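Side-chain contacts in SCO family protein (PDB 3ME7), which probably binds copper and takes part in electron transfer, as a thioredoxin-fold member of the SCO1/2 family: residues T71-P74 against K75-L78; N155-R158 against L159-E163; L52-I55 against P56-G59. All coordinates share one frame; numbering follows the deposited sequence.

All three contacts are local and partly buried, but their chemistry follows their place in the fold. Contact 1, in the loop between strand 66-71 and helix 78-87, is polar: carboxylates, a buried hydroxyl and waters order a turn near the predicted copper site. Contact 2 closes helix 150-160 with backbone bonds, its alanines and Leu157 facing inward, with Arg158 and Glu163 on the exposed side. Contact 3, the short helix 55-58, is mainly apolar. Contacts 2 and 3 touch where Leu157 CD1 lies 4.0 Å from Leu58 CB, joining the two helices; contact 1 lies across the centre of the chain, about 19 Å and 15 Å from them by nearest atoms.

Contact 1: residues T71-P74 against K75-L78; sequences TFDP and KDTL. With SO4 (sulfate ion), chain C.
With chi1 at 175°, Thr71 carries OG1 opposite its own backbone N, and with chi1 at -86°, CG beside the backbone N, Asp76 turns its carboxylate toward Thr71, so that hydroxyl and carboxylate meet. OG1 of Thr71 donates to OD2 of Asp76 at 2.6 Å, reaching the anti side of that oxygen from 28° out of the carboxylate plane. The same OG1 accepts a hydrogen bond from the backbone N of Asp73 at 3.1 Å, forming an ST turn; one buried hydroxyl thus both gives and receives. OD2 of Asp76 also takes the backbone N-H of Thr38, so two donors hold this oxygen.

Residues 73-76 make a type I beta turn, closed by Asp76 N bonding to Asp73 O at 2.9 Å. At its start, OD1 of Asp73 accepts a hydrogen bond from Lys75 N at 3.0 Å from above the carboxylate plane, an Asx turn laid within the beta turn. The two aspartates come close through OD2 of Asp73 and OD1 of Asp76, 4.0 Å apart; a water donating to both of these oxygens probably eases their repulsion. A second water donates to Asp73 O and Asp76 O and so links the two carbonyls.

Beyond it, Thr77 is the N-cap of helix 78-87, and its own backbone N bonds to Asp80. A sulfate, probably from the crystallisation liquor, rests at this helix start: Leu78 N donates to its O4 at 3.3 Å, and Lys99 of strand 95-100 holds it too. The loop leads from strand 66-71 into helix 78-87, with the side chains of Asp76 and Thr71 each about 8 Å from those of Cys40 and Cys44, respectively, two of the three predicted copper ligands, and Pro74 touching Leu106 on helix 103-112.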
ATOM      1  N   THR A  71       0.331   3.168   7.505  1.00  8.08           N
ATOM      2  CA  THR A  71      -0.244   4.389   8.066  1.00  8.47           C
ATOM      3  C   THR A  71       0.547   5.660   7.742  1.00  9.18           C
ATOM      4  O   THR A  71       1.766   5.699   7.835  1.00  9.75           O
ATOM      5  CB  THR A  71      -0.511   4.292   9.579  1.00  8.19           C
ATOM      6  OG1 THR A  71      -0.971   5.584  10.023  1.00 10.45           O
ATOM      7  CG2 THR A  71       0.772   3.935  10.331  1.00 11.15           C
ATOM      8  N   PHE A  72      -0.180   6.688   7.327  1.00  8.43           N
ATOM      9  CA  PHE A  72       0.428   7.999   7.074  1.00  9.70           C
ATOM     10  C   PHE A  72       0.299   8.989   8.211  1.00 10.62           C
ATOM     11  O   PHE A  72       0.746  10.147   8.083  1.00 10.89           O
ATOM     12  CB  PHE A  72      -0.038   8.607   5.753  1.00  9.63           C
ATOM     13  CG  PHE A  72      -1.510   8.887   5.680  1.00 11.07           C
ATOM     14  CD1 PHE A  72      -2.054  10.051   6.237  1.00 10.35           C
ATOM     15  CD2 PHE A  72      -2.344   8.010   4.994  1.00 10.57           C
ATOM     16  CE1 PHE A  72      -3.456  10.328   6.123  1.00 12.04           C
ATOM     17  CE2 PHE A  72      -3.712   8.261   4.873  1.00 11.86           C
ATOM     18  CZ  PHE A  72      -4.270   9.395   5.435  1.00 10.73           C
ATOM     19  N   ASP A  73      -0.277   8.537   9.322  1.00 10.98           N
ATOM     20  CA  ASP A  73      -0.347   9.370  10.508  1.00 12.38           C
ATOM     21  C   ASP A  73       0.921   9.167  11.321  1.00 13.00           C
ATOM     22  O   ASP A  73       1.104   8.104  11.898  1.00 13.26           O
ATOM     23  CB  ASP A  73      -1.580   9.017  11.331  1.00 13.57           C
ATOM     24  CG  ASP A  73      -1.796   9.962  12.504  1.00 18.64           C
ATOM     25  OD1 ASP A  73      -0.864  10.714  12.855  1.00 14.89           O
ATOM     26  OD2 ASP A  73      -2.905   9.942  13.075  1.00 15.75           O
ATOM     27  N   PRO A  74       1.801  10.195  11.386  1.00 14.58           N
ATOM     28  CA  PRO A  74       3.073   9.984  12.086  1.00 15.11           C
ATOM     29  C   PRO A  74       2.957   9.803  13.590  1.00 15.28           C
ATOM     30  O   PRO A  74       3.957   9.468  14.227  1.00 14.99           O
ATOM     31  CB  PRO A  74       3.891  11.238  11.750  1.00 15.94           C
ATOM     32  CG  PRO A  74       2.922  12.235  11.381  1.00 15.46           C
ATOM     33  CD  PRO A  74       1.699  11.554  10.830  1.00 15.74           C
ATOM     34  N   LYS A  75       1.761   9.981  14.142  1.00 15.57           N
ATOM     35  CA  LYS A  75       1.515   9.737  15.558  1.00 16.01           C
ATOM     36  C   LYS A  75       1.189   8.263  15.835  1.00 14.30           C
ATOM     37  O   LYS A  75       1.198   7.822  16.987  1.00 15.06           O
ATOM     38  CB  LYS A  75       0.398  10.658  16.084  1.00 18.35           C
ATOM     39  CG  LYS A  75       0.751  12.151  16.005  1.00 32.44           C
ATOM     40  CD  LYS A  75      -0.157  13.029  16.869  1.00 21.50           C
ATOM     41  CE  LYS A  75      -0.001  12.743  18.367  1.00 32.60           C
ATOM     42  NZ  LYS A  75       1.322  13.196  18.898  1.00 23.20           N
ATOM     43  N   ASP A  76       0.940   7.492  14.772  1.00 12.89           N
ATOM     44  CA  ASP A  76       0.590   6.085  14.936  1.00 12.06           C
ATOM     45  C   ASP A  76       1.812   5.287  15.411  1.00 11.50           C
ATOM     46  O   ASP A  76       2.927   5.458  14.894  1.00 12.22           O
ATOM     47  CB  ASP A  76       0.028   5.493  13.628  1.00 11.72           C
ATOM     48  CG  ASP A  76      -1.472   5.713  13.462  1.00 16.46           C
ATOM     49  OD1 ASP A  76      -2.144   6.196  14.398  1.00 12.92           O
ATOM     50  OD2 ASP A  76      -1.996   5.384  12.378  1.00 11.85           O
ATOM     51  N   THR A  77       1.596   4.453  16.422  1.00 10.83           N
ATOM     52  CA  THR A  77       2.624   3.598  17.003  1.00 11.07           C
ATOM     53  C   THR A  77       2.396   2.138  16.597  1.00 11.32           C
ATOM     54  O   THR A  77       1.390   1.796  15.940  1.00 11.62           O
ATOM     55  CB  THR A  77       2.557   3.649  18.528  1.00 10.92           C
ATOM     56  OG1 THR A  77       1.291   3.136  18.946  1.00 12.72           O
ATOM     57  CG2 THR A  77       2.733   5.092  19.038  1.00 13.09           C
ATOM     58  N   LEU A  78       3.329   1.284  17.015  1.00 11.26           N
ATOM     59  CA  LEU A  78       3.208  -0.166  16.806  1.00 11.61           C
ATOM     60  C   LEU A  78       1.916  -0.714  17.408  1.00 11.07           C
ATOM     61  O   LEU A  78       1.253  -1.543  16.805  1.00 10.30           O
ATOM     62  CB  LEU A  78       4.437  -0.893  17.353  1.00 12.95           C
ATOM     63  CG  LEU A  78       5.731  -0.578  16.593  1.00 12.22           C
ATOM     64  CD1 LEU A  78       6.910  -1.277  17.254  1.00 14.45           C
ATOM     65  CD2 LEU A  78       5.639  -0.989  15.139  1.00 14.73           C
TER
HETATM   66  S   SO4 C 501       6.630   2.963  18.272  1.00 15.65           S
HETATM   67  O1  SO4 C 501       6.121   3.092  16.911  1.00 20.24           O
HETATM   68  O2  SO4 C 501       7.993   2.457  18.229  1.00 21.51           O
HETATM   69  O3  SO4 C 501       6.582   4.264  18.944  1.00 20.02           O
HETATM   70  O4  SO4 C 501       5.806   2.000  19.005  1.00 19.97           O
HETATM   71  O   HOH W   1       3.232   6.403  12.257  1.00 11.19           O
HETATM   72  O   HOH W   2      -4.391   7.514  13.145  1.00 13.53           O

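Contact 2: residues N155-R158 against L159-E163; sequences NALR and LARGE
The carbonyl O of Arg158 is gripped from beyond the helix end: Glu163 N donates to it at 2.7 Å with an N-H...O angle of 160°, and Arg161 N, bonded mainly to Leu157 O, adds a weak bond at 3.1 Å. The glutamate N-H arrives above the carbonyl plane, 36° out of it. Together with the bond from Gly162 N to Leu159 O, also 3.1 Å, this makes a Schellman motif, a common helix C-terminal motif, with its residue of positive phi here Gly162. The last regular turn is still intact just before it, where Leu159 N bonds to Asn155 O and Ala160 N to Ala156 O.

On the outer side, Arg158 and Glu163 are joined through water rather than directly. A bend at chi3 (88°) turns the guanidinium so that NE gives its hydrogen to the water at 2.8 Å, in the plane of the group and at its edge; the water in turn donates to OE1 of Glu163 at 2.6 Å. NE and OE1 themselves stand 4.7 Å apart, too far for direct contact; the opposite charges probably still attract across the water.

Arg161, modelled in two conformers, runs back along Leu157 in the one described: its NH1 approaches Leu157 CB at 3.5 Å, and Leu157 CD2 lies over one guanidinium face. In this conformer NH2 bonds to the backbone O of Asp64. Helix 150-160 thus ends against the sheet, Ala156 and Ala160 resting on Val132 of strand 129-133, Ala156 and Leu159 on Asp141 of strand 139-144, and Leu157 on Pro30 and Phe65.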
ATOM      1  N   ASN A 155      -5.327  -5.847 -14.288  1.00  9.90           N
ATOM      2  CA  ASN A 155      -4.553  -5.018 -15.212  1.00 11.45           C
ATOM      3  C   ASN A 155      -3.323  -4.392 -14.528  1.00 10.14           C
ATOM      4  O   ASN A 155      -2.232  -4.359 -15.102  1.00 10.50           O
ATOM      5  CB  ASN A 155      -5.455  -3.955 -15.844  1.00 14.03           C
ATOM      6  CG  ASN A 155      -6.527  -4.563 -16.766  1.00 17.18           C
ATOM      7  OD1 ASN A 155      -6.486  -5.744 -17.085  1.00 16.08           O
ATOM      8  ND2 ASN A 155      -7.488  -3.752 -17.179  1.00 16.79           N
ATOM      9  N   ALA A 156      -3.491  -3.949 -13.287  1.00 10.25           N
ATOM     10  CA  ALA A 156      -2.404  -3.300 -12.557  1.00 10.40           C
ATOM     11  C   ALA A 156      -1.284  -4.303 -12.272  1.00 10.62           C
ATOM     12  O   ALA A 156      -0.099  -3.999 -12.466  1.00 11.15           O
ATOM     13  CB  ALA A 156      -2.945  -2.694 -11.253  1.00 10.59           C
ATOM     14  N   LEU A 157      -1.667  -5.509 -11.862  1.00 10.12           N
ATOM     15  CA  LEU A 157      -0.671  -6.551 -11.572  1.00 10.31           C
ATOM     16  C   LEU A 157       0.049  -7.015 -12.841  1.00 10.21           C
ATOM     17  O   LEU A 157       1.240  -7.286 -12.802  1.00 10.24           O
ATOM     18  CB  LEU A 157      -1.300  -7.746 -10.849  1.00 10.92           C
ATOM     19  CG  LEU A 157      -1.631  -7.501  -9.379  1.00 11.45           C
ATOM     20  CD1 LEU A 157      -2.499  -8.650  -8.889  1.00 12.74           C
ATOM     21  CD2 LEU A 157      -0.344  -7.348  -8.529  1.00 12.15           C
ATOM     22  N   ARG A 158      -0.671  -7.116 -13.953  1.00 10.85           N
ATOM     23  CA  ARG A 158      -0.020  -7.402 -15.239  1.00 11.74           C
ATOM     24  C   ARG A 158       1.018  -6.327 -15.592  1.00 11.85           C
ATOM     25  O   ARG A 158       2.157  -6.647 -15.969  1.00 12.17           O
ATOM     26  CB  ARG A 158      -1.058  -7.586 -16.340  1.00 12.41           C
ATOM     27  CG  ARG A 158      -1.822  -8.915 -16.177  1.00 13.07           C
ATOM     28  CD  ARG A 158      -2.827  -9.109 -17.288  1.00 13.66           C
ATOM     29  NE  ARG A 158      -2.259  -9.779 -18.469  1.00 12.49           N
ATOM     30  CZ  ARG A 158      -2.683  -9.565 -19.712  1.00 13.61           C
ATOM     31  NH1 ARG A 158      -3.645  -8.677 -19.959  1.00 12.95           N
ATOM     32  NH2 ARG A 158      -2.137 -10.222 -20.715  1.00 12.87           N
ATOM     33  N   LEU A 159       0.654  -5.057 -15.434  1.00 11.89           N
ATOM     34  CA  LEU A 159       1.624  -3.970 -15.644  1.00 13.54           C
ATOM     35  C   LEU A 159       2.831  -4.084 -14.728  1.00 13.73           C
ATOM     36  O   LEU A 159       3.964  -3.849 -15.155  1.00 12.98           O
ATOM     37  CB  LEU A 159       0.976  -2.605 -15.454  1.00 15.37           C
ATOM     38  CG  LEU A 159       0.004  -2.151 -16.539  1.00 18.71           C
ATOM     39  CD1 LEU A 159      -0.634  -0.853 -16.123  1.00 16.95           C
ATOM     40  CD2 LEU A 159       0.724  -1.999 -17.869  1.00 16.72           C
ATOM     41  N   ALA A 160       2.581  -4.426 -13.468  1.00 13.96           N
ATOM     42  CA  ALA A 160       3.644  -4.590 -12.491  1.00 14.57           C
ATOM     43  C   ALA A 160       4.619  -5.671 -12.915  1.00 15.60           C
ATOM     44  O   ALA A 160       5.818  -5.547 -12.670  1.00 16.48           O
ATOM     45  CB  ALA A 160       3.064  -4.900 -11.109  1.00 14.28           C
ATOM     46  N   ARG A 161       4.109  -6.712 -13.586  1.00 15.62           N
ATOM     47  CA  ARG A 161       4.925  -7.846 -14.018  0.50 16.67           C
ATOM     48  C   ARG A 161       5.508  -7.645 -15.416  1.00 16.75           C
ATOM     49  O   ARG A 161       6.164  -8.538 -15.955  1.00 17.41           O
ATOM     50  CB  ARG A 161       4.105  -9.146 -13.979  0.50 17.37           C
ATOM     51  CG  ARG A 161       3.640  -9.551 -12.585  0.50 24.00           C
ATOM     52  CD  ARG A 161       2.780 -10.810 -12.602  0.50 18.79           C
ATOM     53  NE  ARG A 161       2.375 -11.160 -11.243  0.50 24.49           N
ATOM     54  CZ  ARG A 161       1.121 -11.172 -10.805  0.50 19.41           C
ATOM     55  NH1 ARG A 161       0.119 -10.870 -11.620  0.50 24.76           N
ATOM     56  NH2 ARG A 161       0.868 -11.495  -9.545  0.50 24.59           N
ATOM     57  N   GLY A 162       5.265  -6.476 -16.002  1.00 16.26           N
ATOM     58  CA  GLY A 162       5.704  -6.176 -17.378  1.00 16.79           C
ATOM     59  C   GLY A 162       4.970  -7.012 -18.420  1.00 16.24           C
ATOM     60  O   GLY A 162       5.555  -7.418 -19.439  1.00 16.17           O
ATOM     61  N   GLU A 163       3.686  -7.250 -18.170  1.00 15.11           N
ATOM     62  CA  GLU A 163       2.838  -8.057 -19.055  1.00 14.84           C
ATOM     63  C   GLU A 163       1.701  -7.194 -19.592  1.00 14.67           C
ATOM     64  O   GLU A 163       1.577  -6.024 -19.229  1.00 14.62           O
ATOM     65  CB  GLU A 163       2.281  -9.279 -18.310  1.00 15.77           C
ATOM     66  CG  GLU A 163       3.358 -10.252 -17.822  1.00 27.45           C
ATOM     67  CD  GLU A 163       2.884 -11.210 -16.733  1.00 17.37           C
ATOM     68  OE1 GLU A 163       1.679 -11.225 -16.399  1.00 27.58           O
ATOM     69  OE2 GLU A 163       3.744 -11.954 -16.208  1.00 27.89           O
TER
HETATM   70  O   HOH W   3      -0.488 -11.840 -17.732  1.00 25.27           O

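Contact 3: residues L52-I55 against P56-G59; sequences LKVI and PKLG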
ATOM      1  N   LEU A  52     -10.011  -6.314   1.033  1.00 10.65           N
ATOM      2  CA  LEU A  52     -10.262  -7.650   1.555  1.00 10.87           C
ATOM      3  C   LEU A  52     -11.126  -8.465   0.591  1.00 11.27           C
ATOM      4  O   LEU A  52     -10.992  -9.677   0.552  1.00 11.92           O
ATOM      5  CB  LEU A  52     -10.939  -7.591   2.935  1.00 11.48           C
ATOM      6  CG  LEU A  52     -10.030  -7.142   4.081  1.00 13.58           C
ATOM      7  CD1 LEU A  52     -10.880  -6.803   5.309  1.00 12.61           C
ATOM      8  CD2 LEU A  52      -8.990  -8.192   4.440  1.00 11.79           C
ATOM      9  N   LYS A  53     -11.996  -7.796  -0.166  1.00 11.22           N
ATOM     10  CA  LYS A  53     -12.913  -8.473  -1.099  1.00 12.61           C
ATOM     11  C   LYS A  53     -12.413  -8.583  -2.544  1.00 13.39           C
ATOM     12  O   LYS A  53     -13.100  -9.168  -3.387  1.00 15.91           O
ATOM     13  CB  LYS A  53     -14.331  -7.875  -1.027  1.00 13.48           C
ATOM     14  CG  LYS A  53     -15.059  -8.291   0.256  1.00 15.44           C
ATOM     15  CD  LYS A  53     -16.313  -7.480   0.596  1.00 14.79           C
ATOM     16  CE  LYS A  53     -16.975  -8.070   1.842  1.00 16.14           C
ATOM     17  NZ  LYS A  53     -18.188  -7.316   2.297  1.00 15.78           N
ATOM     18  N   VAL A  54     -11.251  -8.008  -2.846  1.00 11.50           N
ATOM     19  CA  VAL A  54     -10.651  -8.194  -4.172  1.00 11.25           C
ATOM     20  C   VAL A  54      -9.355  -8.997  -4.145  1.00 11.14           C
ATOM     21  O   VAL A  54      -9.113  -9.791  -5.055  1.00 11.25           O
ATOM     22  CB  VAL A  54     -10.478  -6.852  -4.961  1.00 11.52           C
ATOM     23  CG1 VAL A  54      -9.367  -5.953  -4.369  1.00 14.07           C
ATOM     24  CG2 VAL A  54     -10.199  -7.114  -6.458  1.00 13.84           C
ATOM     25  N   ILE A  55      -8.534  -8.803  -3.110  1.00 10.44           N
ATOM     26  CA  ILE A  55      -7.243  -9.492  -3.016  1.00 10.33           C
ATOM     27  C   ILE A  55      -7.339 -11.028  -3.212  1.00 11.08           C
ATOM     28  O   ILE A  55      -6.549 -11.579  -3.972  1.00 11.35           O
ATOM     29  CB  ILE A  55      -6.474  -9.116  -1.703  1.00 10.55           C
ATOM     30  CG1 ILE A  55      -6.014  -7.648  -1.746  1.00 13.09           C
ATOM     31  CG2 ILE A  55      -5.309 -10.067  -1.421  1.00 12.36           C
ATOM     32  CD1 ILE A  55      -5.029  -7.285  -2.863  1.00 11.54           C
ATOM     33  N   PRO A  56      -8.290 -11.713  -2.529  1.00 10.94           N
ATOM     34  CA  PRO A  56      -8.378 -13.168  -2.697  1.00 11.36           C
ATOM     35  C   PRO A  56      -8.630 -13.624  -4.124  1.00 11.57           C
ATOM     36  O   PRO A  56      -8.337 -14.771  -4.452  1.00 13.10           O
ATOM     37  CB  PRO A  56      -9.565 -13.551  -1.813  1.00 11.90           C
ATOM     38  CG  PRO A  56      -9.553 -12.525  -0.732  1.00 16.82           C
ATOM     39  CD  PRO A  56      -9.178 -11.245  -1.442  1.00 11.06           C
ATOM     40  N   LYS A  57      -9.197 -12.763  -4.967  1.00  9.41           N
ATOM     41  CA  LYS A  57      -9.412 -13.133  -6.365  1.00  8.60           C
ATOM     42  C   LYS A  57      -8.105 -13.190  -7.162  1.00  9.42           C
ATOM     43  O   LYS A  57      -8.038 -13.828  -8.210  1.00  9.44           O
ATOM     44  CB  LYS A  57     -10.324 -12.108  -7.047  1.00  7.99           C
ATOM     45  CG  LYS A  57     -11.710 -12.012  -6.442  1.00  9.12           C
ATOM     46  CD  LYS A  57     -12.467 -10.850  -7.064  1.00  8.75           C
ATOM     47  CE  LYS A  57     -13.814 -10.672  -6.363  1.00 10.06           C
ATOM     48  NZ  LYS A  57     -14.846 -11.497  -7.052  1.00  7.70           N
ATOM     49  N   LEU A  58      -7.096 -12.456  -6.690  1.00  9.47           N
ATOM     50  CA  LEU A  58      -5.919 -12.113  -7.484  1.00  9.87           C
ATOM     51  C   LEU A  58      -4.762 -13.073  -7.287  1.00 11.04           C
ATOM     52  O   LEU A  58      -3.914 -13.215  -8.175  1.00 13.30           O
ATOM     53  CB  LEU A  58      -5.450 -10.684  -7.133  1.00 10.72           C
ATOM     54  CG  LEU A  58      -6.488  -9.594  -7.376  1.00  7.09           C
ATOM     55  CD1 LEU A  58      -5.955  -8.292  -6.746  1.00 10.43           C
ATOM     56  CD2 LEU A  58      -6.802  -9.387  -8.856  1.00 11.45           C
ATOM     57  N   GLY A  59      -4.697 -13.672  -6.110  1.00 12.00           N
ATOM     58  CA  GLY A  59      -3.579 -14.527  -5.742  1.00 13.22           C
ATOM     59  C   GLY A  59      -3.358 -14.531  -4.252  1.00 14.06           C
ATOM     60  O   GLY A  59      -4.190 -14.047  -3.480  1.00 14.55           O
TER
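A single weakly bonded helical turn, residues 55-58, follows helix 43-52 in this thioredoxin-fold protein, and the contact is that turn with the link leading into it. Its two backbone bonds both span three residues: Lys57 N donates to Val54 O at 3.0 Å and Leu58 N to Ile55 O at 2.9 Å. Pro56 has no N-H to offer Leu52 O, which instead meets the ring, its CD at 3.1 Å and CG at 3.4 Å. Gly59, with positive phi, ends the turn.

The side chains of Ile55 and Leu58 cross at about a right angle, CD1 of one 4.1 Å from CD1 of the other. In Ile55, CG1 stands anti to the carbonyl carbon (chi1 -69°) and chi2 of -62° folds CD1 toward that meeting. Both side chains touch Phe65; Ile55 also rests on Trp95 of strand 95-100, and Leu58 on Phe153 and Val154 of helix 150-160. On the exposed side the Lys57 chain runs back over the link: its CB lies 3.3 Å from Val54 O and its CE 3.4 Å from Lys53 O.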